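Local atomic coordinates of catechol 1,2-dioxygenase (Burkholderia ambifaria, PDB entry 5VXT), a protein that probably catalyses the oxygen-dependent intradiol cleavage of catechol to cis,cis-muconate at a non-haem iron(III) centre. Residues A85-A90 with E120-V125; A90-E95 with Q223-R228; Y214-P217 with A221-Q224. One frame throughout, in Å; residues are numbered along the deposited sequence.

Contact 1 (A85-A90 with E120-V125). With CAQ (catechol), chain K.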
loop_
_atom_site.group_PDB
_atom_site.type_symbol
_atom_site.label_atom_id
_atom_site.label_comp_id
_atom_site.label_asym_id
_atom_site.label_seq_id
_atom_site.Cartn_x
_atom_site.Cartn_y
_atom_site.Cartn_z
ATOM N N ALA B 85 -1.559 7.327 1.176
ATOM C CA ALA B 85 -1.308 6.339 2.225
ATOM C C ALA B 85 -1.297 6.974 3.615
ATOM O O ALA B 85 -1.815 6.385 4.575
ATOM C CB ALA B 85 -0.001 5.590 1.954
ATOM N N ALA B 86 -0.723 8.175 3.749
ATOM C CA ALA B 86 -0.710 8.831 5.057
ATOM C C ALA B 86 -2.099 9.316 5.451
ATOM O O ALA B 86 -2.411 9.404 6.646
ATOM C CB ALA B 86 0.281 9.999 5.069
ATOM N N LEU B 87 -2.940 9.644 4.473
ATOM C CA LEU B 87 -4.319 10.010 4.788
ATOM C C LEU B 87 -5.095 8.813 5.325
ATOM O O LEU B 87 -5.893 8.946 6.263
ATOM C CB LEU B 87 -4.996 10.582 3.546
ATOM C CG LEU B 87 -6.366 11.239 3.680
ATOM C CD1 LEU B 87 -6.299 12.325 4.722
ATOM C CD2 LEU B 87 -6.783 11.818 2.349
ATOM N N LEU B 88 -4.879 7.632 4.744
ATOM C CA LEU B 88 -5.516 6.433 5.274
ATOM C C LEU B 88 -4.946 6.061 6.640
ATOM O O LEU B 88 -5.677 5.556 7.505
ATOM C CB LEU B 88 -5.351 5.271 4.294
ATOM C CG LEU B 88 -6.077 3.992 4.697
ATOM C CD1 LEU B 88 -7.575 4.211 4.607
ATOM C CD2 LEU B 88 -5.647 2.852 3.772
ATOM N N ALA B 89 -3.639 6.273 6.846
ATOM C CA ALA B 89 -3.057 5.978 8.149
ATOM C C ALA B 89 -3.751 6.787 9.241
ATOM O O ALA B 89 -3.990 6.287 10.348
ATOM C CB ALA B 89 -1.551 6.258 8.129
ATOM N N ALA B 90 -4.101 8.035 8.936
ATOM C CA ALA B 90 -4.887 8.831 9.877
ATOM C C ALA B 90 -6.308 8.297 9.984
ATOM O O ALA B 90 -6.835 8.113 11.090
ATOM C CB ALA B 90 -4.901 10.296 9.444
ATOM N N GLU B 120 -0.007 14.808 13.787
ATOM C CA GLU B 120 0.530 15.817 12.888
ATOM C C GLU B 120 -0.346 15.978 11.657
ATOM O O GLU B 120 -0.524 17.093 11.153
ATOM C CB GLU B 120 1.960 15.438 12.486
ATOM C CG GLU B 120 2.632 16.387 11.508
ATOM C CD GLU B 120 4.040 15.919 11.130
ATOM O OE1 GLU B 120 4.692 15.250 11.959
ATOM O OE2 GLU B 120 4.493 16.207 10.002
ATOM N N GLY B 121 -0.908 14.882 11.158
ATOM C CA GLY B 121 -1.583 14.924 9.891
ATOM C C GLY B 121 -0.561 14.949 8.774
ATOM O O GLY B 121 0.650 15.045 9.013
ATOM N N PRO B 122 -1.026 14.829 7.530
ATOM C CA PRO B 122 -0.105 14.742 6.380
ATOM C C PRO B 122 0.172 16.056 5.654
ATOM O O PRO B 122 0.776 16.011 4.578
ATOM C CB PRO B 122 -0.858 13.779 5.453
ATOM C CG PRO B 122 -2.293 14.116 5.694
ATOM C CD PRO B 122 -2.409 14.484 7.155
ATOM N N LEU B 123 -0.219 17.211 6.204
ATOM C CA LEU B 123 -0.250 18.444 5.423
ATOM C C LEU B 123 0.707 19.515 5.939
ATOM O O LEU B 123 0.505 20.702 5.665
ATOM C CB LEU B 123 -1.678 18.987 5.370
ATOM C CG LEU B 123 -2.686 17.930 4.904
ATOM C CD1 LEU B 123 -4.091 18.495 4.881
ATOM C CD2 LEU B 123 -2.296 17.383 3.533
ATOM N N TYR B 124 1.753 19.132 6.662
ATOM C CA TYR B 124 2.746 20.111 7.085
ATOM C C TYR B 124 3.648 20.493 5.917
ATOM O O TYR B 124 4.000 19.652 5.085
ATOM C CB TYR B 124 3.588 19.554 8.234
ATOM C CG TYR B 124 4.781 20.416 8.560
ATOM C CD1 TYR B 124 4.619 21.638 9.207
ATOM C CD2 TYR B 124 6.062 20.020 8.217
ATOM C CE1 TYR B 124 5.702 22.437 9.503
ATOM C CE2 TYR B 124 7.154 20.819 8.511
ATOM C CZ TYR B 124 6.967 22.024 9.154
ATOM O OH TYR B 124 8.048 22.822 9.450
ATOM N N VAL B 125 4.033 21.770 5.857
ATOM C CA VAL B 125 4.968 22.262 4.846
ATOM C C VAL B 125 6.096 23.005 5.547
ATOM O O VAL B 125 5.855 23.980 6.270
ATOM C CB VAL B 125 4.292 23.171 3.803
ATOM C CG1 VAL B 125 5.319 23.647 2.787
ATOM C CG2 VAL B 125 3.162 22.429 3.096
HETATM C C1 CAQ K . -5.949 14.482 7.295
HETATM C C2 CAQ K . -5.908 15.840 6.990
HETATM C C3 CAQ K . -5.643 16.756 7.998
HETATM O O3 CAQ K . -5.589 18.090 7.754
HETATM C C4 CAQ K . -5.414 16.268 9.370
HETATM O O4 CAQ K . -5.163 17.163 10.356
HETATM C C5 CAQ K . -5.463 14.906 9.629
HETATM C C6 CAQ K . -5.731 14.018 8.591
#
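Helix 85-91 comes up to the loop ahead of strand 125-126 at Ala-86 and Pro-122, whose CA atoms are 6.1 Å apart. The methyl of Ala-86 meets the proline ring, CB of Ala-86 lying 4.0 Å from CB of Pro-122. One residue on, Leu-87 sends CD1 to within 4.5 Å of Pro-122 CG, a looser touch; the same methyl comes much nearer the catechol. Its CG stands anti to the backbone nitrogen (chi1 -170°), and CD1 of Leu-87 comes 3.4 Å from C1 of the catechol, at the end of the ring far from the two oxygens. Ala-90 CB closes in on C6 from that end too. Pro-122 lies over the ring instead, its CD 3.5 Å from catechol C1. Gly-121, in a positive-phi conformation (76°), brings its bare CA 3.9 Å from catechol C5, while CD1 of Leu-123 reaches catechol O3 at 3.3 Å. The helix thus supplies methyls and the loop a proline, a glycine and a leucine: together they form an apolar wall of the substrate pocket of an intradiol dioxygenase, beside the iron(III) held by Tyr-178, His-238 and His-240.

Contact 2 (A90-E95 with Q223-R228); sequences AGLGLE and QQLLDR. With PTY (phosphatidylethanolamine), chain I.
The carbonyl oxygen of Gly-91 accepts a hydrogen bond from Arg-231 NH1 and also meets a methyl of the facing helix, CD2 of Leu-226 lying 4.5 Å from Gly-91 O. Between the segments the touch is light and without polar bonds: this methyl against a carbonyl oxygen, and one leucine pair, with CD1 of Leu-92 4.4 Å from CD2 of Leu-225. Within helix 221-229, Gln-223 NE2 gives a 2.9 Å hydrogen bond to OD2 of Asp-227 one turn along, arriving 53° out of the carboxylate plane. Both leucines of the pair also line a phosphatidylethanolamine acyl chain: Leu-92 CD1 is 3.9 Å from C18, and Leu-225 CD1 is 3.9 Å from C12. Toward the head of the lipid the lining turns polar. The guanidinium of Arg-228 lays one face over glycerol carbon C6, which sits 3.5 Å above its plane, and its NE is hydrogen-bonded to Thr-44 OG1 of the second subunit. Gln-224, extended beyond CG, carries NE2 to 3.4 Å from ethanolamine carbon C2. The chemistry is that of an amphipathic groove, with leucines along the tail and an arginine and a glutamine at the other end, consistent with apolar packing along the tail and polar side chains beside the ester and headgroup.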
loop_
_atom_site.group_PDB
_atom_site.type_symbol
_atom_site.label_atom_id
_atom_site.label_comp_id
_atom_site.label_asym_id
_atom_site.label_seq_id
_atom_site.Cartn_x
_atom_site.Cartn_y
_atom_site.Cartn_z
ATOM N N ALA B 90 -4.101 8.035 8.936
ATOM C CA ALA B 90 -4.887 8.831 9.877
ATOM C C ALA B 90 -6.308 8.297 9.984
ATOM O O ALA B 90 -6.835 8.113 11.090
ATOM C CB ALA B 90 -4.901 10.296 9.444
ATOM N N GLY B 91 -6.932 8.013 8.839
ATOM C CA GLY B 91 -8.329 7.620 8.831
ATOM C C GLY B 91 -8.600 6.286 9.496
ATOM O O GLY B 91 -9.696 6.066 10.023
ATOM N N LEU B 92 -7.636 5.369 9.457
ATOM C CA LEU B 92 -7.792 4.092 10.134
ATOM C C LEU B 92 -7.294 4.143 11.574
ATOM O O LEU B 92 -7.244 3.111 12.244
ATOM C CB LEU B 92 -7.092 2.976 9.335
ATOM C CG LEU B 92 -7.707 2.664 7.968
ATOM C CD1 LEU B 92 -6.980 1.462 7.301
ATOM C CD2 LEU B 92 -9.204 2.394 8.058
ATOM N N GLY B 93 -6.966 5.333 12.083
ATOM C CA GLY B 93 -6.563 5.455 13.466
ATOM C C GLY B 93 -5.150 4.996 13.742
ATOM O O GLY B 93 -4.748 4.945 14.908
ATOM N N LEU B 94 -4.390 4.650 12.707
ATOM C CA LEU B 94 -3.000 4.271 12.924
ATOM C C LEU B 94 -2.194 5.448 13.461
ATOM O O LEU B 94 -1.343 5.279 14.344
ATOM C CB LEU B 94 -2.397 3.739 11.627
ATOM C CG LEU B 94 -0.901 3.418 11.587
ATOM C CD1 LEU B 94 -0.497 2.367 12.629
ATOM C CD2 LEU B 94 -0.470 2.970 10.191
ATOM N N GLU B 95 -2.452 6.650 12.944
ATOM C CA GLU B 95 -1.701 7.812 13.416
ATOM C C GLU B 95 -2.030 8.112 14.873
ATOM O O GLU B 95 -1.131 8.434 15.667
ATOM C CB GLU B 95 -1.987 9.010 12.515
ATOM C CG GLU B 95 -1.109 10.224 12.783
ATOM C CD GLU B 95 -1.111 11.233 11.636
ATOM O OE1 GLU B 95 -2.011 11.185 10.767
ATOM O OE2 GLU B 95 -0.202 12.089 11.607
ATOM N N GLN B 223 -11.320 7.860 0.984
ATOM C CA GLN B 223 -12.774 7.969 1.051
ATOM C C GLN B 223 -13.459 6.744 0.461
ATOM O O GLN B 223 -14.519 6.337 0.944
ATOM C CB GLN B 223 -13.248 9.224 0.326
ATOM C CG GLN B 223 -14.692 9.557 0.620
ATOM C CD GLN B 223 -14.916 9.832 2.086
ATOM O OE1 GLN B 223 -14.333 10.760 2.647
ATOM N NE2 GLN B 223 -15.744 9.019 2.727
ATOM N N GLN B 224 -12.876 6.156 -0.584
ATOM C CA GLN B 224 -13.445 4.940 -1.158
ATOM C C GLN B 224 -13.542 3.834 -0.115
ATOM O O GLN B 224 -14.593 3.197 0.030
ATOM C CB GLN B 224 -12.614 4.495 -2.361
ATOM C CG GLN B 224 -13.048 3.171 -2.977
ATOM C CD GLN B 224 -12.207 2.791 -4.184
ATOM O OE1 GLN B 224 -12.196 3.497 -5.194
ATOM N NE2 GLN B 224 -11.491 1.676 -4.081
ATOM N N LEU B 225 -12.461 3.600 0.637
ATOM C CA LEU B 225 -12.503 2.577 1.677
ATOM C C LEU B 225 -13.417 2.989 2.823
ATOM O O LEU B 225 -14.194 2.168 3.324
ATOM C CB LEU B 225 -11.090 2.282 2.195
ATOM C CG LEU B 225 -10.961 1.268 3.337
ATOM C CD1 LEU B 225 -11.654 -0.039 2.987
ATOM C CD2 LEU B 225 -9.491 1.006 3.681
ATOM N N LEU B 226 -13.329 4.251 3.265
ATOM C CA LEU B 226 -14.254 4.743 4.285
ATOM C C LEU B 226 -15.705 4.547 3.855
ATOM O O LEU B 226 -16.542 4.080 4.638
ATOM C CB LEU B 226 -13.983 6.220 4.588
ATOM C CG LEU B 226 -12.657 6.533 5.273
ATOM C CD1 LEU B 226 -12.563 8.024 5.534
ATOM C CD2 LEU B 226 -12.540 5.762 6.573
ATOM N N ASP B 227 -16.025 4.908 2.608
ATOM C CA ASP B 227 -17.370 4.664 2.094
ATOM C C ASP B 227 -17.757 3.197 2.239
ATOM O O ASP B 227 -18.875 2.876 2.666
ATOM C CB ASP B 227 -17.475 5.093 0.629
ATOM C CG ASP B 227 -17.508 6.606 0.455
ATOM O OD1 ASP B 227 -17.285 7.076 -0.684
ATOM O OD2 ASP B 227 -17.762 7.322 1.449
ATOM N N ARG B 228 -16.837 2.293 1.900
ATOM C CA ARG B 228 -17.130 0.870 2.009
ATOM C C ARG B 228 -17.336 0.449 3.458
ATOM O O ARG B 228 -18.142 -0.449 3.736
ATOM C CB ARG B 228 -16.004 0.061 1.367
ATOM C CG ARG B 228 -16.339 -1.387 1.179
ATOM C CD ARG B 228 -15.414 -2.040 0.170
ATOM N NE ARG B 228 -15.913 -3.354 -0.202
ATOM C CZ ARG B 228 -16.677 -3.582 -1.261
ATOM N NH1 ARG B 228 -17.024 -2.577 -2.056
ATOM N NH2 ARG B 228 -17.089 -4.815 -1.526
HETATM C C1 PTY I . -13.557 -5.138 -2.654
HETATM C C2 PTY I . -13.399 0.141 -6.486
HETATM C C3 PTY I . -14.044 -1.192 -6.847
HETATM O O4 PTY I . -13.562 -5.562 -1.297
HETATM C C5 PTY I . -13.506 -3.088 -4.072
HETATM C C6 PTY I . -13.306 -3.634 -2.666
HETATM O O7 PTY I . -11.972 -3.369 -2.230
HETATM C C8 PTY I . -11.818 -2.043 -1.644
HETATM O O10 PTY I . -12.678 -1.183 -1.799
HETATM C C11 PTY I . -10.573 -1.743 -0.848
HETATM C C12 PTY I . -10.518 -2.666 0.360
HETATM C C13 PTY I . -9.072 -3.011 0.664
HETATM C C14 PTY I . -8.718 -2.839 2.132
HETATM C C15 PTY I . -7.208 -2.939 2.269
HETATM C C16 PTY I . -6.695 -2.137 3.456
HETATM C C17 PTY I . -6.718 -2.955 4.742
HETATM C C18 PTY I . -6.231 -2.083 5.888
HETATM C C19 PTY I . -6.022 -2.889 7.157
HETATM C C20 PTY I . -5.011 -2.190 8.052
HETATM C C21 PTY I . -3.670 -2.056 7.345
HETATM C C22 PTY I . -3.014 -3.424 7.172
HETATM C C23 PTY I . -1.727 -3.319 6.357
HETATM C C24 PTY I . -0.691 -4.355 6.780
HETATM C C25 PTY I . -1.141 -5.778 6.483
HETATM C C26 PTY I . -0.186 -6.773 7.133
HETATM C C27 PTY I . -0.046 -6.486 8.625
HETATM C C28 PTY I . -0.530 -7.657 9.468
HETATM C C29 PTY I . -1.990 -7.954 9.204
HETATM C C30 PTY I . -13.383 -6.952 -0.937
HETATM C C31 PTY I . -13.285 -7.346 0.517
HETATM O O30 PTY I . -13.309 -7.786 -1.824
HETATM C C32 PTY I . -12.122 -6.599 1.148
HETATM C C33 PTY I . -10.899 -6.737 0.256
HETATM C C34 PTY I . -9.774 -7.457 0.983
HETATM C C35 PTY I . -8.952 -6.464 1.789
HETATM C C36 PTY I . -7.727 -7.148 2.377
HETATM C C37 PTY I . -6.955 -7.869 1.283
HETATM C C38 PTY I . -5.607 -8.341 1.805
HETATM C C39 PTY I . -4.576 -8.345 0.686
HETATM C C40 PTY I . -4.012 -6.951 0.446
HETATM C C41 PTY I . -2.766 -6.731 1.291
HETATM C C42 PTY I . -3.126 -6.007 2.581
HETATM C C43 PTY I . -3.849 -4.701 2.273
HETATM C C44 PTY I . -3.298 -3.555 3.097
HETATM P P1 PTY I . -13.552 -3.795 -6.612
HETATM O O11 PTY I . -13.089 -2.250 -6.720
HETATM O O12 PTY I . -12.526 -4.645 -7.327
HETATM O O13 PTY I . -15.003 -3.871 -7.029
HETATM O O14 PTY I . -13.425 -4.130 -5.039
HETATM N N1 PTY I . -12.527 0.576 -7.559
#

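Contact 3 (Y214-P217 with A221-Q224); sequences YGCP and ATQQ. With PTY (phosphatidylethanolamine), chain I; CAQ (catechol), chain K.
Gln-223 folds its side chain over Cys-216, with OE1 of Gln-223 3.4 Å from CB of Cys-216. This is a crossing in the intradiol dioxygenase beta-sandwich (transthyretin clan): the loop and helix 221-229 link strand 203-209 of one sheet to strand 238-244 of the other, passing the catechol on the way. A bend at chi2 (61°) swings the glutamine amide back toward the loop, and NE2 of that amide is the end already tied to Asp-227, which leaves OE1 facing Cys-216. One water bridges the two residues by donating to Cys-216 O and to Gln-223 OE1, though the leg to OE1 is unusually short and its exact length doubtful. A second water links backbone to backbone, donating to Pro-217 O at 2.8 Å and accepting from Gln-223 N, also at 2.8 Å. That amide belongs to the first turn of the helix, where no carbonyl of the helix itself lies behind it to serve as acceptor, and the water fills the role. Ala-221 N, in the same turn, is taken by Asp-82 OD2. On the buried flank Cys-216 SG packs against CG2 of Thr-222 at 3.9 Å, while Thr-222 OG1 goes to Glu-84. Earlier in the loop, Tyr-214 does not touch the helix; its ring meets the substrate. Catechol C2 sits over the centre of that ring, 3.6 Å above the plane, but the two rings are strongly inclined, so they do not stack. Leu-87, on helix 85-91, touches Tyr-214, Cys-216, Pro-217 and Thr-222 alike and so fills the angle between loop and helix. The backbone comes close as well: Pro-217 O, besides its water, lies 3.4 Å from CB of Gln-223.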
loop_
_atom_site.group_PDB
_atom_site.type_symbol
_atom_site.label_atom_id
_atom_site.label_comp_id
_atom_site.label_asym_id
_atom_site.label_seq_id
_atom_site.Cartn_x
_atom_site.Cartn_y
_atom_site.Cartn_z
ATOM N N TYR B 214 -11.892 19.801 7.448
ATOM C CA TYR B 214 -11.312 19.112 6.302
ATOM C C TYR B 214 -12.198 17.941 5.879
ATOM O O TYR B 214 -12.937 17.366 6.683
ATOM C CB TYR B 214 -9.898 18.618 6.648
ATOM C CG TYR B 214 -9.227 17.729 5.613
ATOM C CD1 TYR B 214 -8.393 18.264 4.639
ATOM C CD2 TYR B 214 -9.412 16.349 5.627
ATOM C CE1 TYR B 214 -7.778 17.451 3.694
ATOM C CE2 TYR B 214 -8.806 15.526 4.684
ATOM C CZ TYR B 214 -7.993 16.083 3.723
ATOM O OH TYR B 214 -7.388 15.268 2.788
ATOM N N GLY B 215 -12.132 17.609 4.596
ATOM C CA GLY B 215 -12.807 16.431 4.081
ATOM C C GLY B 215 -11.910 15.704 3.103
ATOM O O GLY B 215 -11.249 16.346 2.283
ATOM N N CYS B 216 -11.853 14.376 3.193
ATOM C CA CYS B 216 -11.030 13.606 2.272
ATOM C C CYS B 216 -11.431 13.885 0.824
ATOM O O CYS B 216 -12.607 14.148 0.539
ATOM C CB CYS B 216 -11.161 12.109 2.551
ATOM S SG CYS B 216 -10.375 11.552 4.055
ATOM N N PRO B 217 -10.477 13.825 -0.105
ATOM C CA PRO B 217 -10.814 13.855 -1.534
ATOM C C PRO B 217 -11.887 12.829 -1.848
ATOM O O PRO B 217 -11.720 11.631 -1.563
ATOM C CB PRO B 217 -9.484 13.503 -2.216
ATOM C CG PRO B 217 -8.437 13.915 -1.236
ATOM C CD PRO B 217 -9.028 13.714 0.131
ATOM N N ALA B 221 -8.752 7.171 -2.659
ATOM C CA ALA B 221 -8.772 5.816 -2.123
ATOM C C ALA B 221 -9.161 5.794 -0.654
ATOM O O ALA B 221 -9.783 4.830 -0.197
ATOM C CB ALA B 221 -7.405 5.159 -2.317
ATOM N N THR B 222 -8.789 6.824 0.108
ATOM C CA THR B 222 -9.171 6.854 1.515
ATOM C C THR B 222 -10.684 6.896 1.652
ATOM O O THR B 222 -11.286 6.046 2.321
ATOM C CB THR B 222 -8.532 8.052 2.217
ATOM O OG1 THR B 222 -7.113 7.997 2.036
ATOM C CG2 THR B 222 -8.856 8.027 3.711
ATOM N N GLN B 223 -11.320 7.860 0.984
ATOM C CA GLN B 223 -12.774 7.969 1.051
ATOM C C GLN B 223 -13.459 6.744 0.461
ATOM O O GLN B 223 -14.519 6.337 0.944
ATOM C CB GLN B 223 -13.248 9.224 0.326
ATOM C CG GLN B 223 -14.692 9.557 0.620
ATOM C CD GLN B 223 -14.916 9.832 2.086
ATOM O OE1 GLN B 223 -14.333 10.760 2.647
ATOM N NE2 GLN B 223 -15.744 9.019 2.727
ATOM N N GLN B 224 -12.876 6.156 -0.584
ATOM C CA GLN B 224 -13.445 4.940 -1.158
ATOM C C GLN B 224 -13.542 3.834 -0.115
ATOM O O GLN B 224 -14.593 3.197 0.030
ATOM C CB GLN B 224 -12.614 4.495 -2.361
ATOM C CG GLN B 224 -13.048 3.171 -2.977
ATOM C CD GLN B 224 -12.207 2.791 -4.184
ATOM O OE1 GLN B 224 -12.196 3.497 -5.194
ATOM N NE2 GLN B 224 -11.491 1.676 -4.081
HETATM C C1 PTY I . -13.557 -5.138 -2.654
HETATM C C2 PTY I . -13.399 0.141 -6.486
HETATM C C3 PTY I . -14.044 -1.192 -6.847
HETATM O O4 PTY I . -13.562 -5.562 -1.297
HETATM C C5 PTY I . -13.506 -3.088 -4.072
HETATM C C6 PTY I . -13.306 -3.634 -2.666
HETATM O O7 PTY I . -11.972 -3.369 -2.230
HETATM C C8 PTY I . -11.818 -2.043 -1.644
HETATM O O10 PTY I . -12.678 -1.183 -1.799
HETATM C C11 PTY I . -10.573 -1.743 -0.848
HETATM C C12 PTY I . -10.518 -2.666 0.360
HETATM C C13 PTY I . -9.072 -3.011 0.664
HETATM C C14 PTY I . -8.718 -2.839 2.132
HETATM C C15 PTY I . -7.208 -2.939 2.269
HETATM C C16 PTY I . -6.695 -2.137 3.456
HETATM C C17 PTY I . -6.718 -2.955 4.742
HETATM C C18 PTY I . -6.231 -2.083 5.888
HETATM C C19 PTY I . -6.022 -2.889 7.157
HETATM C C20 PTY I . -5.011 -2.190 8.052
HETATM C C21 PTY I . -3.670 -2.056 7.345
HETATM C C22 PTY I . -3.014 -3.424 7.172
HETATM C C23 PTY I . -1.727 -3.319 6.357
HETATM C C24 PTY I . -0.691 -4.355 6.780
HETATM C C25 PTY I . -1.141 -5.778 6.483
HETATM C C26 PTY I . -0.186 -6.773 7.133
HETATM C C27 PTY I . -0.046 -6.486 8.625
HETATM C C28 PTY I . -0.530 -7.657 9.468
HETATM C C29 PTY I . -1.990 -7.954 9.204
HETATM C C30 PTY I . -13.383 -6.952 -0.937
HETATM C C31 PTY I . -13.285 -7.346 0.517
HETATM O O30 PTY I . -13.309 -7.786 -1.824
HETATM C C32 PTY I . -12.122 -6.599 1.148
HETATM C C33 PTY I . -10.899 -6.737 0.256
HETATM C C34 PTY I . -9.774 -7.457 0.983
HETATM C C35 PTY I . -8.952 -6.464 1.789
HETATM C C36 PTY I . -7.727 -7.148 2.377
HETATM C C37 PTY I . -6.955 -7.869 1.283
HETATM C C38 PTY I . -5.607 -8.341 1.805
HETATM C C39 PTY I . -4.576 -8.345 0.686
HETATM C C40 PTY I . -4.012 -6.951 0.446
HETATM C C41 PTY I . -2.766 -6.731 1.291
HETATM C C42 PTY I . -3.126 -6.007 2.581
HETATM C C43 PTY I . -3.849 -4.701 2.273
HETATM C C44 PTY I . -3.298 -3.555 3.097
HETATM P P1 PTY I . -13.552 -3.795 -6.612
HETATM O O11 PTY I . -13.089 -2.250 -6.720
HETATM O O12 PTY I . -12.526 -4.645 -7.327
HETATM O O13 PTY I . -15.003 -3.871 -7.029
HETATM O O14 PTY I . -13.425 -4.130 -5.039
HETATM N N1 PTY I . -12.527 0.576 -7.559
HETATM C C1 CAQ K . -5.949 14.482 7.295
HETATM C C2 CAQ K . -5.908 15.840 6.990
HETATM C C3 CAQ K . -5.643 16.756 7.998
HETATM O O3 CAQ K . -5.589 18.090 7.754
HETATM C C4 CAQ K . -5.414 16.268 9.370
HETATM O O4 CAQ K . -5.163 17.163 10.356
HETATM C C5 CAQ K . -5.463 14.906 9.629
HETATM C C6 CAQ K . -5.731 14.018 8.591
HETATM O O HOH W 1 -14.858 13.076 1.763
HETATM O O HOH W 2 -9.924 10.041 -0.118
#

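Helix 85-91 and helix 221-229 tie the three contacts together. Contact 1, nearest to the centre of the chain, is wholly apolar between its segments. Contact 2 is the buried one, 1 and 3 being partly buried; 1 and 2 share Ala-90 and touch the second subunit. Contact 3 shares Gln-223 and Gln-224 with contact 2 and is the one with water bridges across it. Pro-122 of contact 1 and Tyr-214 of contact 3 lie on opposite sides of the catechol ring, whereas 2 and 3 both reach the phosphatidylethanolamine. Glu-95 joins 1 to 2 through polar bonds, Leu-87 joins 1 to 3 by packing. Helix 85-91 serves two pockets: Leu-87 and Ala-90 line the catechol, Ala-85 and Ala-89 a phosphatidylethanolamine.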